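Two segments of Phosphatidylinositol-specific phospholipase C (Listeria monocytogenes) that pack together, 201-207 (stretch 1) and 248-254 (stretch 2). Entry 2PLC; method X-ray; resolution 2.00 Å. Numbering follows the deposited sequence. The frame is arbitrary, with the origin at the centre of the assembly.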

# COMPACT_ATOMS: atom_id res chain seq x y z
N THR A 201 -16.16 -4.64 -3.94
CA THR A 201 -15.23 -4.68 -2.80
C THR A 201 -15.29 -3.40 -1.98
O THR A 201 -15.15 -3.43 -0.76
N ALA A 202 -15.53 -2.27 -2.65
CA ALA A 202 -15.63 -0.99 -1.98
C ALA A 202 -16.94 -0.97 -1.19
O ALA A 202 -17.00 -0.43 -0.08
N TYR A 203 -17.97 -1.57 -1.78
CA TYR A 203 -19.28 -1.64 -1.15
C TYR A 203 -19.20 -2.46 0.15
O TYR A 203 -19.66 -2.01 1.20
N GLN A 204 -18.58 -3.63 0.07
CA GLN A 204 -18.43 -4.50 1.24
C GLN A 204 -17.57 -3.86 2.33
O GLN A 204 -17.84 -4.01 3.52
N ALA A 205 -16.55 -3.11 1.91
CA ALA A 205 -15.65 -2.44 2.84
C ALA A 205 -16.40 -1.41 3.68
O ALA A 205 -16.12 -1.26 4.87
N SER A 206 -17.32 -0.70 3.05
CA SER A 206 -18.10 0.33 3.73
C SER A 206 -18.99 -0.24 4.83
O SER A 206 -19.29 0.46 5.80
N LYS A 207 -19.39 -1.50 4.68
CA LYS A 207 -20.25 -2.17 5.66
C LYS A 207 -19.48 -2.81 6.81
O LYS A 207 -20.00 -2.93 7.92
N LYS A 248 -23.08 10.08 1.81
CA LYS A 248 -22.56 9.96 3.18
C LYS A 248 -21.97 8.57 3.49
O LYS A 248 -22.04 8.10 4.62
N VAL A 249 -21.38 7.94 2.48
CA VAL A 249 -20.77 6.62 2.65
C VAL A 249 -19.25 6.73 2.72
O VAL A 249 -18.60 7.09 1.74
N ARG A 250 -18.70 6.41 3.89
CA ARG A 250 -17.25 6.47 4.15
C ARG A 250 -16.63 5.10 4.41
O ARG A 250 -17.31 4.07 4.42
N GLY A 251 -15.31 5.10 4.63
CA GLY A 251 -14.57 3.88 4.94
C GLY A 251 -14.53 2.83 3.84
O GLY A 251 -14.79 1.66 4.09
N LEU A 252 -14.11 3.25 2.65
CA LEU A 252 -14.04 2.37 1.50
C LEU A 252 -12.81 1.46 1.46
O LEU A 252 -12.66 0.66 0.55
N GLY A 253 -11.94 1.59 2.45
CA GLY A 253 -10.74 0.76 2.49
C GLY A 253 -9.60 1.36 1.69
O GLY A 253 -9.61 2.55 1.37
N ILE A 254 -8.63 0.52 1.35
CA ILE A 254 -7.45 0.94 0.60
C ILE A 254 -7.62 0.73 -0.90
O ILE A 254 -7.76 -0.40 -1.38

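No hydrogen bond joins the helical stretch 201-207 to the largely loop-like stretch 248-254, and the closest approach of polar atoms is one between two acceptors: A205 O lies 3.3 Å from G251 O. Neither carbonyl can donate to the other, so their proximity reflects close backbone packing rather than a polar bond. The same glycine oxygen receives a CA-H...O contact from the next residue, with S206 CA 3.6 Å from G251 O and an angle of 140° at the hydrogen.

The side chains that fill the interface are small on the helical side. A205 points toward the second stretch, and its methyl packs against backbone, with A205 CB 3.4 Å from L252 O and 4.3 Å from G253 N. An ideal CB on G253 would lie 3.6 Å from A205 CB, close but not prohibitive; the need for glycine comes from the backbone angles, at which a CB would be jammed against the carbonyl oxygen of the residue before.

S206, whose CA-to-CB bond runs sideways, makes its closest side-chain approaches through CB. S206 CB lies 3.7 Å from V249 CG1, 3.8 Å from R250 O and 4.2 Å from L252 CD2. Its p rotamer (chi1 69°) turns the hydroxyl back to its own stretch, where S206 OG donates a short 2.5 Å hydrogen bond to Y203 O. The hydroxyl thus has a polar partner within its own stretch and needs none across the contact.

From the loop, V249 points toward the helix in the t rotamer. L252 leaves its backbone sideways, and its m, t conformation carries CD2 to the helix, 4.0 Å from A202 O as well as near the serine methylene. R250 points away and meets the helix through its backbone carbonyl. The contact is compact, burying 230 Å² over both sides.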

# COMPACT_ATOMS: atom_id res chain seq x y z
CB THR A 201 -13.80 -4.94 -3.28
OG1 THR A 201 -13.79 -6.14 -4.06
CG2 THR A 201 -12.84 -5.10 -2.10
CB ALA A 202 -15.63 0.13 -2.99
CB TYR A 203 -20.29 -2.25 -2.12
CG TYR A 203 -21.59 -2.70 -1.49
CD1 TYR A 203 -22.51 -1.77 -0.99
CD2 TYR A 203 -21.90 -4.05 -1.37
CE1 TYR A 203 -23.70 -2.18 -0.38
CE2 TYR A 203 -23.08 -4.48 -0.77
CZ TYR A 203 -23.97 -3.54 -0.28
OH TYR A 203 -25.12 -3.99 0.34
CB GLN A 204 -17.83 -5.85 0.83
CG GLN A 204 -18.70 -6.61 -0.14
CD GLN A 204 -18.74 -8.10 0.16
OE1 GLN A 204 -19.63 -8.58 0.87
NE2 GLN A 204 -17.79 -8.85 -0.39
CB ALA A 205 -14.52 -1.77 2.08
CB SER A 206 -18.96 1.09 2.73
OG SER A 206 -19.99 0.26 2.23
CB LYS A 207 -21.14 -3.21 4.97
CG LYS A 207 -22.02 -2.61 3.88
CD LYS A 207 -23.44 -3.15 3.92
CE LYS A 207 -23.64 -4.35 3.02
NZ LYS A 207 -22.81 -5.53 3.39
CB LYS A 248 -23.66 10.29 4.20
CG LYS A 248 -23.62 11.70 4.78
CD LYS A 248 -23.98 12.76 3.76
CE LYS A 248 -24.10 14.12 4.44
NZ LYS A 248 -24.52 15.19 3.49
CB VAL A 249 -21.16 5.67 1.50
CG1 VAL A 249 -20.64 4.28 1.78
CG2 VAL A 249 -22.67 5.65 1.34
CB ARG A 250 -16.96 7.36 5.36
CG ARG A 250 -17.25 8.83 5.19
CD ARG A 250 -18.70 9.16 5.47
NE ARG A 250 -18.84 10.48 6.08
CZ ARG A 250 -19.17 11.59 5.42
NH1 ARG A 250 -19.41 11.56 4.12
NH2 ARG A 250 -19.26 12.74 6.08
CB LEU A 252 -14.11 3.20 0.22
CG LEU A 252 -15.27 4.20 0.13
CD1 LEU A 252 -15.19 4.95 -1.18
CD2 LEU A 252 -16.60 3.49 0.27
CB ILE A 254 -6.21 0.18 1.08
CG1 ILE A 254 -6.10 0.30 2.61
CG2 ILE A 254 -4.96 0.76 0.42
CD1 ILE A 254 -5.10 -0.63 3.23